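Local atomic coordinates of ThiJ/PfpI family protein (Pseudomonas syringae pv. tomato, PDB entry 3EWN), a protein that is of unknown function but belongs to the DJ-1/PfpI family, whose members share a fold related to class I glutaminase domains. Residues L29-M34 with F89-T94; R83-L88 with A111-R116; L98-D103 with S127-A132; G134-Y139 with F154-T159; K140-W145 with R169-G174. All coordinates share one frame; numbering follows the deposited sequence.

Interaction 1: L29-M34 with F89-T94; sequences LVYPGM and FAPGGT
Tyr31 and Pro91 lie alongside one another, pointing opposite ways, with CE2 of the phenol ring 4.1 Å from CG of the proline. Tyr31 CG lies between its own backbone N and carbonyl carbon (chi1 50°). Pro91 O lies at the ring edge, near its plane, and accepts from OH at 2.7 Å. The hydroxyl lies well above the plane of that carbonyl group, and its second partner is Thr97 OG1. Met34, present as selenomethionine, crosses Pro91 at a slant and sets SE 4.2 Å from CG, while its CB covers part of one face of the Tyr31 ring. Pro91 CG thus meets both Tyr31 CE2 and the selenium, a place that suits a compact apolar ring. These segments leave the C-terminal ends of the neighbouring parallel strands 25-29 and 87-90, the edge that carries the active site in DJ-1/PfpI relatives; a glycerol, probably from the crystallisation liquor, is hydrogen-bonded to Gly93 O. At the strand end, Leu29 N donates almost straight to Phe89 O at 2.9 Å. Gly33 suits the third position of the type II turn Tyr31-Met34 because its phi is 85°. Glycine suits position 93, where the backbone angles and the nearness of Gly33 O leave little room for a beta carbon.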
# COMPACT_ATOMS: atom_id res chain seq x y z
N LEU A 29 -3.92 -1.52 -14.38
CA LEU A 29 -3.75 -2.91 -14.76
C LEU A 29 -3.35 -3.77 -13.57
O LEU A 29 -2.57 -3.35 -12.72
CB LEU A 29 -2.65 -3.02 -15.83
CG LEU A 29 -2.25 -4.43 -16.28
CD1 LEU A 29 -3.34 -5.02 -17.16
CD2 LEU A 29 -0.93 -4.36 -17.05
N VAL A 30 -3.92 -4.97 -13.49
CA VAL A 30 -3.57 -5.92 -12.44
C VAL A 30 -3.36 -7.25 -13.14
O VAL A 30 -3.96 -7.50 -14.19
CB VAL A 30 -4.66 -6.07 -11.34
CG1 VAL A 30 -4.83 -4.76 -10.60
CG2 VAL A 30 -5.98 -6.54 -11.95
N TYR A 31 -2.51 -8.10 -12.58
CA TYR A 31 -2.22 -9.39 -13.18
C TYR A 31 -1.65 -10.33 -12.12
O TYR A 31 -1.18 -9.88 -11.08
CB TYR A 31 -1.22 -9.23 -14.33
CG TYR A 31 0.01 -8.41 -13.99
CD1 TYR A 31 1.09 -8.99 -13.32
CD2 TYR A 31 0.09 -7.06 -14.32
CE1 TYR A 31 2.22 -8.24 -12.99
CE2 TYR A 31 1.22 -6.30 -13.99
CZ TYR A 31 2.28 -6.90 -13.33
OH TYR A 31 3.39 -6.16 -13.01
N PRO A 32 -1.70 -11.64 -12.38
CA PRO A 32 -1.17 -12.60 -11.40
C PRO A 32 0.30 -12.33 -11.10
O PRO A 32 1.08 -12.06 -12.01
CB PRO A 32 -1.38 -13.94 -12.10
CG PRO A 32 -2.59 -13.70 -12.97
CD PRO A 32 -2.29 -12.33 -13.53
N GLY A 33 0.66 -12.38 -9.83
CA GLY A 33 2.05 -12.17 -9.47
C GLY A 33 2.52 -10.74 -9.31
O GLY A 33 3.70 -10.50 -9.06
N MSE A 34 1.61 -9.78 -9.45
CA MSE A 34 2.01 -8.39 -9.28
C MSE A 34 2.35 -8.15 -7.81
O MSE A 34 1.92 -8.91 -6.94
CB MSE A 34 0.86 -7.47 -9.68
CG MSE A 34 -0.34 -7.55 -8.74
SE MSE A 34 -1.71 -6.31 -9.18
CE MSE A 34 -3.08 -6.96 -8.03
N PHE A 89 -2.27 3.03 -16.03
CA PHE A 89 -1.25 2.69 -15.04
C PHE A 89 -0.92 1.21 -14.98
O PHE A 89 -1.81 0.37 -15.09
CB PHE A 89 -1.72 3.15 -13.66
CG PHE A 89 -0.90 2.62 -12.52
CD1 PHE A 89 0.20 3.33 -12.04
CD2 PHE A 89 -1.22 1.40 -11.92
CE1 PHE A 89 0.96 2.84 -10.98
CE2 PHE A 89 -0.46 0.90 -10.86
CZ PHE A 89 0.63 1.62 -10.39
N ALA A 90 0.36 0.89 -14.77
CA ALA A 90 0.78 -0.50 -14.65
C ALA A 90 1.69 -0.69 -13.44
O ALA A 90 2.67 0.04 -13.27
CB ALA A 90 1.51 -0.96 -15.91
N PRO A 91 1.36 -1.67 -12.57
CA PRO A 91 2.16 -1.96 -11.38
C PRO A 91 3.25 -2.95 -11.74
O PRO A 91 3.25 -3.51 -12.85
CB PRO A 91 1.14 -2.55 -10.42
CG PRO A 91 0.27 -3.36 -11.35
CD PRO A 91 0.07 -2.39 -12.53
N GLY A 92 4.16 -3.18 -10.80
CA GLY A 92 5.26 -4.11 -11.02
C GLY A 92 5.13 -5.47 -10.37
O GLY A 92 4.04 -5.91 -9.98
N GLY A 93 6.27 -6.14 -10.23
CA GLY A 93 6.35 -7.47 -9.66
C GLY A 93 7.56 -8.12 -10.31
O GLY A 93 8.44 -7.41 -10.78
N THR A 94 7.62 -9.45 -10.35
CA THR A 94 8.77 -10.10 -10.98
C THR A 94 8.35 -11.03 -12.11
O THR A 94 8.08 -10.57 -13.22
CB THR A 94 9.60 -10.88 -9.94
OG1 THR A 94 8.76 -11.81 -9.25
CG2 THR A 94 10.21 -9.92 -8.93
O HOH W 1 5.80 -11.84 -9.88

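Interaction 2: R83-L88 with A111-R116; sequences RDLTVL and ADRGAR
Two positively charged guanidinium groups lie flat on one another: that of Arg83 rests on Arg116, with centres 3.7 Å apart and planes at 17°. Arg116 NH2 sits over the centre of the Arg83 group. Nearby acids probably offset the repulsion. Asp112 OD1 lies 3.3 Å from Arg83 NH1, and its carboxylate also takes Arg116 end-on, NH1 to OD1 and NH2 to OD2, both oxygens being met from above the carboxylate plane. On the other flank, Arg116 NE reaches Asp84 OD1 at 2.9 Å, close to the guanidinium plane. The backbone shares the grip, since Arg83 O accepts from Arg116 NH2 at 3.0 Å and NE at 3.2 Å, both from the same face of the carbonyl. Arginine suits position 116 because its N-H groups fan out in one plane to serve several acceptors at once. A bend at chi3 (-61°) turns NE toward them. Beside this network the contact becomes apolar: Leu88 CD2 packs on the backbone of Gly114, 3.6 Å from its N. Leu85 CD1 touches Arg113 CB. The contact sets the C-terminal part of helix 104-114 beside the approach to strand 87-90, which runs between strands 25-29 and 119-123.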
# COMPACT_ATOMS: atom_id res chain seq x y z
N ARG A 83 -12.23 3.37 -23.63
CA ARG A 83 -11.27 3.60 -24.71
C ARG A 83 -10.35 4.80 -24.46
O ARG A 83 -9.15 4.73 -24.73
CB ARG A 83 -12.00 3.80 -26.03
CG ARG A 83 -12.69 2.56 -26.57
CD ARG A 83 -11.81 1.84 -27.58
NE ARG A 83 -11.50 2.70 -28.71
CZ ARG A 83 -10.62 2.40 -29.67
NH1 ARG A 83 -9.97 1.25 -29.63
NH2 ARG A 83 -10.40 3.25 -30.66
N ASP A 84 -10.93 5.89 -23.97
CA ASP A 84 -10.15 7.10 -23.70
C ASP A 84 -10.02 7.29 -22.19
O ASP A 84 -11.02 7.41 -21.48
CB ASP A 84 -10.83 8.32 -24.32
CG ASP A 84 -11.02 8.19 -25.82
OD1 ASP A 84 -10.40 7.28 -26.43
OD2 ASP A 84 -11.77 8.99 -26.40
N LEU A 85 -8.78 7.32 -21.70
CA LEU A 85 -8.51 7.45 -20.28
C LEU A 85 -7.72 8.69 -19.90
O LEU A 85 -7.00 9.26 -20.71
CB LEU A 85 -7.72 6.23 -19.81
CG LEU A 85 -8.34 4.85 -20.05
CD1 LEU A 85 -7.26 3.78 -19.99
CD2 LEU A 85 -9.44 4.60 -19.03
N THR A 86 -7.88 9.11 -18.64
CA THR A 86 -7.13 10.25 -18.14
C THR A 86 -5.77 9.68 -17.76
O THR A 86 -4.72 10.28 -18.03
CB THR A 86 -7.77 10.84 -16.87
OG1 THR A 86 -9.14 11.17 -17.15
CG2 THR A 86 -7.03 12.09 -16.42
N VAL A 87 -5.79 8.50 -17.15
CA VAL A 87 -4.57 7.83 -16.73
C VAL A 87 -4.56 6.32 -16.99
O VAL A 87 -5.54 5.63 -16.71
CB VAL A 87 -4.32 8.02 -15.22
CG1 VAL A 87 -3.03 7.30 -14.81
CG2 VAL A 87 -4.23 9.49 -14.88
N LEU A 88 -3.45 5.84 -17.54
CA LEU A 88 -3.27 4.41 -17.78
C LEU A 88 -2.13 4.09 -16.83
O LEU A 88 -1.13 4.80 -16.81
CB LEU A 88 -2.84 4.13 -19.22
CG LEU A 88 -2.51 2.67 -19.56
CD1 LEU A 88 -3.73 1.77 -19.29
CD2 LEU A 88 -2.09 2.56 -21.01
N ALA A 111 -1.00 -0.90 -25.51
CA ALA A 111 -0.63 -0.10 -26.67
C ALA A 111 -1.80 0.74 -27.16
O ALA A 111 -1.65 1.91 -27.48
CB ALA A 111 -0.13 -1.01 -27.80
N ASP A 112 -2.98 0.12 -27.23
CA ASP A 112 -4.17 0.83 -27.69
C ASP A 112 -4.56 1.97 -26.75
O ASP A 112 -4.65 3.13 -27.16
CB ASP A 112 -5.35 -0.13 -27.82
CG ASP A 112 -6.62 0.58 -28.23
OD1 ASP A 112 -6.71 1.03 -29.39
OD2 ASP A 112 -7.53 0.71 -27.38
N ARG A 113 -4.79 1.64 -25.49
CA ARG A 113 -5.17 2.65 -24.52
C ARG A 113 -4.09 3.71 -24.36
O ARG A 113 -4.40 4.89 -24.17
CB ARG A 113 -5.46 1.99 -23.17
CG ARG A 113 -6.62 1.01 -23.22
CD ARG A 113 -7.88 1.67 -23.78
NE ARG A 113 -9.07 0.84 -23.60
CZ ARG A 113 -9.30 -0.31 -24.24
NH1 ARG A 113 -8.42 -0.76 -25.12
NH2 ARG A 113 -10.40 -1.00 -23.98
N GLY A 114 -2.83 3.30 -24.45
CA GLY A 114 -1.74 4.24 -24.32
C GLY A 114 -1.69 5.27 -25.44
O GLY A 114 -1.16 6.37 -25.26
N ALA A 115 -2.24 4.93 -26.60
CA ALA A 115 -2.24 5.84 -27.73
C ALA A 115 -3.16 7.04 -27.51
O ALA A 115 -3.02 8.06 -28.18
CB ALA A 115 -2.65 5.10 -29.00
N ARG A 116 -4.10 6.92 -26.57
CA ARG A 116 -5.04 8.00 -26.31
C ARG A 116 -5.07 8.51 -24.86
O ARG A 116 -5.71 9.52 -24.58
CB ARG A 116 -6.44 7.56 -26.72
CG ARG A 116 -6.59 7.23 -28.20
CD ARG A 116 -8.01 6.80 -28.50
NE ARG A 116 -8.38 5.61 -27.75
CZ ARG A 116 -7.95 4.38 -28.03
NH1 ARG A 116 -7.14 4.18 -29.07
NH2 ARG A 116 -8.32 3.36 -27.27
O HOH W 2 -6.87 5.82 -23.33
O HOH W 3 -7.95 10.20 -23.40

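Interaction 3: L98-D103 with S127-A132; sequences LAAASD and SLILGA
Leu98, whose CD2 meets Leu128 CD1 across the contact, has its carbonyl oxygen held by Ser102 OG at 2.8 Å, one turn further on. Serine suits this exposed place because its short hydroxyl can fold back on the last turn of helix 95-100, where carbonyl groups are running out of N-H partners. The pairing belongs to the alpha/beta sandwich of the DJ-1/PfpI fold: helix 95-100 follows strand 87-90, helix 126-132 follows the adjacent parallel strand 119-123, and the two helices pack together without a hydrogen bond between them. The single methyl of Ala101 permits the close approach: its CA lies 4.6 Å from that of Ile129, and Ala101 CB rests 4.1 Å from Ile129 CG1. Ile129 CG1 is anti to the carbonyl carbon (chi1 -66°), which leaves it facing the methyl of Ala101, and the extended chain carries CD1 on to Ala100 CB at 4.0 Å. That same CD1 touches the Tyr31 ring, so the isoleucine is shared between the helix pair and the loop after strand 25-29. Leu240 of helix 231-240 lies against Ala101, and Phe154 against Ala132. At the far end, Ala132 CB stands 3.5 Å from Ala101 O and 4.2 Å from Ala101 CB.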
# COMPACT_ATOMS: atom_id res chain seq x y z
N LEU A 98 6.96 -10.15 -15.94
CA LEU A 98 7.59 -10.59 -17.18
C LEU A 98 6.53 -11.29 -18.02
O LEU A 98 6.49 -11.14 -19.25
CB LEU A 98 8.74 -11.55 -16.88
CG LEU A 98 9.91 -10.93 -16.09
CD1 LEU A 98 10.86 -12.03 -15.64
CD2 LEU A 98 10.64 -9.91 -16.96
N ALA A 99 5.67 -12.06 -17.36
CA ALA A 99 4.60 -12.77 -18.06
C ALA A 99 3.64 -11.75 -18.68
O ALA A 99 3.25 -11.88 -19.84
CB ALA A 99 3.85 -13.68 -17.10
N ALA A 100 3.27 -10.74 -17.91
CA ALA A 100 2.36 -9.71 -18.41
C ALA A 100 2.99 -8.95 -19.58
O ALA A 100 2.32 -8.64 -20.56
CB ALA A 100 1.98 -8.75 -17.30
N ALA A 101 4.29 -8.66 -19.47
CA ALA A 101 5.01 -7.92 -20.51
C ALA A 101 5.28 -8.77 -21.75
O ALA A 101 5.79 -8.26 -22.74
CB ALA A 101 6.32 -7.38 -19.95
N SER A 102 4.94 -10.05 -21.68
CA SER A 102 5.14 -10.97 -22.81
C SER A 102 3.82 -11.51 -23.35
O SER A 102 3.81 -12.32 -24.28
CB SER A 102 6.02 -12.15 -22.37
OG SER A 102 7.26 -11.71 -21.86
N ASP A 103 2.72 -11.07 -22.75
CA ASP A 103 1.39 -11.51 -23.16
C ASP A 103 0.84 -10.62 -24.27
O ASP A 103 0.64 -9.42 -24.08
CB ASP A 103 0.45 -11.48 -21.95
CG ASP A 103 -0.94 -11.98 -22.28
OD1 ASP A 103 -1.09 -13.19 -22.56
OD2 ASP A 103 -1.88 -11.16 -22.26
N SER A 127 7.17 -0.43 -15.49
CA SER A 127 7.67 0.27 -16.67
C SER A 127 8.18 -0.69 -17.74
O SER A 127 8.41 -0.29 -18.88
CB SER A 127 8.76 1.29 -16.28
OG SER A 127 9.64 0.77 -15.30
N LEU A 128 8.36 -1.97 -17.39
CA LEU A 128 8.79 -2.95 -18.38
C LEU A 128 7.58 -3.22 -19.28
O LEU A 128 7.73 -3.48 -20.47
CB LEU A 128 9.23 -4.26 -17.72
CG LEU A 128 10.46 -4.29 -16.81
CD1 LEU A 128 10.67 -5.71 -16.30
CD2 LEU A 128 11.71 -3.80 -17.55
N ILE A 129 6.39 -3.17 -18.69
CA ILE A 129 5.17 -3.40 -19.43
C ILE A 129 4.94 -2.22 -20.39
O ILE A 129 4.59 -2.43 -21.55
CB ILE A 129 3.95 -3.56 -18.48
CG1 ILE A 129 4.12 -4.84 -17.65
CG2 ILE A 129 2.65 -3.60 -19.29
CD1 ILE A 129 3.07 -5.00 -16.54
N LEU A 130 5.15 -1.00 -19.90
CA LEU A 130 4.98 0.19 -20.74
C LEU A 130 5.97 0.14 -21.90
O LEU A 130 5.63 0.48 -23.03
CB LEU A 130 5.26 1.48 -19.94
CG LEU A 130 4.37 1.85 -18.76
CD1 LEU A 130 4.77 3.24 -18.27
CD2 LEU A 130 2.91 1.83 -19.17
N GLY A 131 7.19 -0.29 -21.60
CA GLY A 131 8.20 -0.37 -22.64
C GLY A 131 7.88 -1.44 -23.67
O GLY A 131 7.97 -1.20 -24.87
N ALA A 132 7.51 -2.63 -23.20
CA ALA A 132 7.20 -3.73 -24.10
C ALA A 132 5.98 -3.41 -24.96
O ALA A 132 5.82 -3.96 -26.05
CB ALA A 132 6.96 -5.01 -23.30

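Interaction 4: G134-Y139 with F154-T159; sequences GLLKGY and FGAIPT
Phe154 and Leu136 face each other through a water, which donates to Phe154 O at 2.8 Å and accepts from Leu136 N at 2.9 Å. The two backbones, held slightly apart here, meet directly at the next residue. Gly155 O takes the N-H of Gly138 at 2.7 Å in a fairly straight bond, although the donor lies above the carbonyl plane. Glycine is needed on both sides of that bond. Gly155 has a phi of 91°, and a beta carbon on it would be jammed against the carbonyl oxygen before it and point at Lys137 CA; Gly138 fills the third position of the type II turn Leu136-Tyr139, where phi is likewise positive. Ala156 follows, with CB 3.7 Å from Leu136 CB and also close to the carbonyl oxygens of Leu136 and Tyr139, a setting that suits a single methyl. Ile157 then enters the strand, its N donating to Tyr139 O at 2.9 Å. Its CD1 ends 4.1 Å from Gly138 O. Further on, Thr159 OG1 turns back to Ile157 O, a bond that lies within its own segment. The beta carbon of Tyr139 points away from residues 154-159, and its ring has cation-pi partners in Arg167 and Arg169. The contact opens the small parallel pairing of strands 140-141 and 157-158, where Ile157 and Thr159 go on to bond Ala141. Leu136 rests on Leu130 and Phe154 on Ala132, both of helix 126-132, while Tyr139 and Thr159 touch strand 163-166.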
# COMPACT_ATOMS: atom_id res chain seq x y z
N GLY A 134 5.51 -0.61 -26.22
CA GLY A 134 5.95 0.44 -27.13
C GLY A 134 5.56 1.85 -26.72
O GLY A 134 5.44 2.73 -27.57
N LEU A 135 5.39 2.06 -25.42
CA LEU A 135 4.99 3.36 -24.89
C LEU A 135 6.12 4.24 -24.34
O LEU A 135 5.86 5.32 -23.83
CB LEU A 135 3.95 3.17 -23.79
CG LEU A 135 2.46 3.07 -24.16
CD1 LEU A 135 2.28 2.58 -25.58
CD2 LEU A 135 1.77 2.18 -23.16
N LEU A 136 7.36 3.77 -24.44
CA LEU A 136 8.48 4.56 -23.92
C LEU A 136 9.54 4.86 -24.97
O LEU A 136 10.73 4.95 -24.65
CB LEU A 136 9.13 3.83 -22.73
CG LEU A 136 8.24 3.48 -21.53
CD1 LEU A 136 9.06 2.66 -20.54
CD2 LEU A 136 7.72 4.75 -20.87
N LYS A 137 9.12 5.03 -26.22
CA LYS A 137 10.06 5.31 -27.30
C LYS A 137 10.62 6.72 -27.17
O LYS A 137 9.93 7.70 -27.47
CB LYS A 137 9.37 5.14 -28.66
CG LYS A 137 8.87 3.73 -28.93
CD LYS A 137 8.26 3.62 -30.33
CE LYS A 137 7.62 2.26 -30.54
NZ LYS A 137 8.57 1.15 -30.24
N GLY A 138 11.86 6.81 -26.72
CA GLY A 138 12.50 8.10 -26.55
C GLY A 138 12.13 8.81 -25.25
O GLY A 138 12.48 9.97 -25.06
N TYR A 139 11.44 8.11 -24.36
CA TYR A 139 11.01 8.69 -23.09
C TYR A 139 11.90 8.31 -21.91
O TYR A 139 12.32 7.17 -21.79
CB TYR A 139 9.59 8.24 -22.76
CG TYR A 139 8.52 8.86 -23.62
CD1 TYR A 139 7.93 10.06 -23.25
CD2 TYR A 139 8.14 8.27 -24.82
CE1 TYR A 139 6.97 10.67 -24.07
CE2 TYR A 139 7.19 8.85 -25.64
CZ TYR A 139 6.61 10.05 -25.26
OH TYR A 139 5.68 10.63 -26.08
N PHE A 154 13.78 -1.00 -24.82
CA PHE A 154 12.46 -0.65 -25.35
C PHE A 154 12.49 0.76 -25.94
O PHE A 154 11.45 1.30 -26.31
CB PHE A 154 11.41 -0.71 -24.24
CG PHE A 154 11.24 -2.07 -23.63
CD1 PHE A 154 10.83 -3.15 -24.40
CD2 PHE A 154 11.46 -2.26 -22.27
CE1 PHE A 154 10.65 -4.41 -23.83
CE2 PHE A 154 11.29 -3.51 -21.68
CZ PHE A 154 10.88 -4.58 -22.46
N GLY A 155 13.68 1.35 -26.00
CA GLY A 155 13.81 2.68 -26.56
C GLY A 155 13.69 3.80 -25.54
O GLY A 155 13.67 4.98 -25.90
N ALA A 156 13.62 3.43 -24.27
CA ALA A 156 13.51 4.42 -23.20
C ALA A 156 14.90 4.87 -22.75
O ALA A 156 15.91 4.29 -23.14
CB ALA A 156 12.74 3.84 -22.02
N ILE A 157 14.93 5.92 -21.95
CA ILE A 157 16.17 6.44 -21.41
C ILE A 157 16.12 6.19 -19.92
O ILE A 157 15.45 6.92 -19.18
CB ILE A 157 16.31 7.96 -21.68
CG1 ILE A 157 16.33 8.22 -23.19
CG2 ILE A 157 17.60 8.48 -21.06
CD1 ILE A 157 16.29 9.70 -23.55
N PRO A 158 16.79 5.13 -19.45
CA PRO A 158 16.78 4.82 -18.02
C PRO A 158 17.26 6.03 -17.22
O PRO A 158 18.34 6.55 -17.47
CB PRO A 158 17.74 3.63 -17.92
CG PRO A 158 17.54 2.95 -19.23
CD PRO A 158 17.54 4.11 -20.20
N THR A 159 16.45 6.46 -16.25
CA THR A 159 16.77 7.61 -15.42
C THR A 159 16.69 7.24 -13.94
O THR A 159 15.66 6.76 -13.48
CB THR A 159 15.78 8.76 -15.70
OG1 THR A 159 15.69 8.98 -17.11
CG2 THR A 159 16.24 10.04 -15.02
O HOH W 4 8.74 1.42 -25.56

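Interaction 5: K140-W145 with R169-G174; sequences KATSHW and RITGAG
Thr171 has OG1 between its backbone N and carbonyl carbon (chi1 52°), a placement that turns the hydroxyl oxygen to the N-H of Thr142 at 3.0 Å. The bond is nearly straight, at 168°. Thr142 is turned differently, OG1 anti to the backbone N (chi1 -176°), and its methyl CG2 is left to press on the chain of the second segment, 3.4 Å from both Thr171 O and Gly172 C. Its own hydroxyl is engaged by Ala161 O. Threonine serves well at both places, since each presents an oxygen and a methyl from one beta carbon. A water that lies 2.7 Å from Thr171 OG1 donates to Lys140 O, extending the polar link toward the strand start. The segments run in nearly the same direction, from strand 140-141 and from strand 169-172 of the main sheet, into the loops at its C-terminal edge. DJ-1/PfpI relatives carry a reactive cysteine there, at the turn between strand and helix that Cys124 occupies here; Ser143 OG bonds Cys124 O, and the His144 side chain touches Cys124. Beyond, Ala173 CA makes a C-H...O contact with Ser143 O at 3.5 Å. His144 CD2 lies 3.8 Å from Gly174 CA, near enough that a beta carbon on Gly174 would collide with it. The imidazole has outside partners at both nitrogens: ND1 with Ser146 OG, NE2 with Met201 O of the second subunit.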
# COMPACT_ATOMS: atom_id res chain seq x y z
N LYS A 140 12.17 9.29 -21.05
CA LYS A 140 12.94 9.02 -19.85
C LYS A 140 11.98 8.28 -18.93
O LYS A 140 10.78 8.57 -18.92
CB LYS A 140 13.38 10.33 -19.17
CG LYS A 140 14.52 11.04 -19.86
CD LYS A 140 14.75 12.42 -19.26
CE LYS A 140 15.06 12.36 -17.77
NZ LYS A 140 15.19 13.72 -17.19
N ALA A 141 12.49 7.31 -18.19
CA ALA A 141 11.63 6.55 -17.29
C ALA A 141 12.48 5.81 -16.27
O ALA A 141 13.64 5.50 -16.51
CB ALA A 141 10.79 5.56 -18.08
N THR A 142 11.88 5.54 -15.11
CA THR A 142 12.58 4.82 -14.06
C THR A 142 11.89 3.48 -13.84
O THR A 142 10.97 3.13 -14.57
CB THR A 142 12.60 5.64 -12.74
OG1 THR A 142 13.38 4.95 -11.76
CG2 THR A 142 11.19 5.84 -12.21
N SER A 143 12.36 2.72 -12.86
CA SER A 143 11.78 1.41 -12.58
C SER A 143 12.42 0.93 -11.28
O SER A 143 13.10 1.70 -10.61
CB SER A 143 12.13 0.45 -13.71
OG SER A 143 11.37 -0.75 -13.64
N HIS A 144 12.19 -0.33 -10.92
CA HIS A 144 12.82 -0.86 -9.72
C HIS A 144 14.31 -0.87 -10.06
O HIS A 144 14.68 -1.01 -11.23
CB HIS A 144 12.32 -2.28 -9.44
CG HIS A 144 12.80 -2.85 -8.13
ND1 HIS A 144 14.01 -3.49 -7.99
CD2 HIS A 144 12.23 -2.84 -6.90
CE1 HIS A 144 14.17 -3.85 -6.73
NE2 HIS A 144 13.11 -3.48 -6.05
N TRP A 145 15.17 -0.73 -9.06
CA TRP A 145 16.59 -0.71 -9.34
C TRP A 145 17.13 -1.98 -9.99
O TRP A 145 18.16 -1.95 -10.66
CB TRP A 145 17.40 -0.38 -8.08
CG TRP A 145 17.16 -1.28 -6.91
CD1 TRP A 145 16.36 -1.02 -5.83
CD2 TRP A 145 17.75 -2.57 -6.68
NE1 TRP A 145 16.43 -2.06 -4.93
CE2 TRP A 145 17.27 -3.02 -5.43
CE3 TRP A 145 18.63 -3.38 -7.40
CZ2 TRP A 145 17.65 -4.26 -4.88
CZ3 TRP A 145 19.01 -4.60 -6.86
CH2 TRP A 145 18.52 -5.03 -5.61
N ARG A 169 4.53 11.02 -19.76
CA ARG A 169 4.96 9.74 -19.21
C ARG A 169 5.48 10.02 -17.81
O ARG A 169 6.43 10.78 -17.64
CB ARG A 169 6.11 9.14 -20.04
CG ARG A 169 5.69 8.13 -21.10
CD ARG A 169 4.80 8.75 -22.18
NE ARG A 169 4.70 7.86 -23.33
CZ ARG A 169 3.97 8.11 -24.41
NH1 ARG A 169 3.25 9.22 -24.48
NH2 ARG A 169 3.96 7.25 -25.42
N ILE A 170 4.85 9.41 -16.81
CA ILE A 170 5.29 9.60 -15.43
C ILE A 170 5.48 8.23 -14.80
O ILE A 170 4.54 7.43 -14.72
CB ILE A 170 4.25 10.42 -14.63
CG1 ILE A 170 4.02 11.76 -15.34
CG2 ILE A 170 4.77 10.66 -13.21
CD1 ILE A 170 2.98 12.66 -14.70
N THR A 171 6.70 7.95 -14.37
CA THR A 171 7.01 6.66 -13.78
C THR A 171 7.63 6.77 -12.39
O THR A 171 8.38 7.71 -12.10
CB THR A 171 7.97 5.84 -14.69
OG1 THR A 171 9.11 6.65 -15.03
CG2 THR A 171 7.26 5.42 -15.96
N GLY A 172 7.30 5.81 -11.53
CA GLY A 172 7.85 5.79 -10.19
C GLY A 172 8.81 4.63 -10.07
O GLY A 172 8.71 3.65 -10.80
N ALA A 173 9.77 4.73 -9.15
CA ALA A 173 10.75 3.68 -8.96
C ALA A 173 10.16 2.47 -8.22
O ALA A 173 8.95 2.24 -8.25
CB ALA A 173 11.96 4.21 -8.21
N GLY A 174 11.02 1.72 -7.56
CA GLY A 174 10.58 0.53 -6.85
C GLY A 174 9.49 0.68 -5.80
O GLY A 174 9.39 1.70 -5.11
O HOH W 5 8.61 8.33 -17.12

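All five contacts belong to the DJ-1/PfpI fold. Interactions 1 and 2 share strand 87-90, with centres about 17 Å apart, and their segments alternate along the chain. Interaction 3 pairs the helices after strands 87-90 and 119-123; its centre is about 9 Å from that of interaction 1, which it touches. Helix 126-132 leads directly into interaction 4, where Leu130 O probably bonds Leu135 N. Interactions 4 and 5, about 11 Å apart and again crossing in sequence, attach the small sheet of strands 140-141 and 157-158. Interactions 2 and 3 set covering helices around the central sheet; interactions 1 and 5 lie at loops near bound glycerol, probably from the crystallisation liquor, which may mark a pocket.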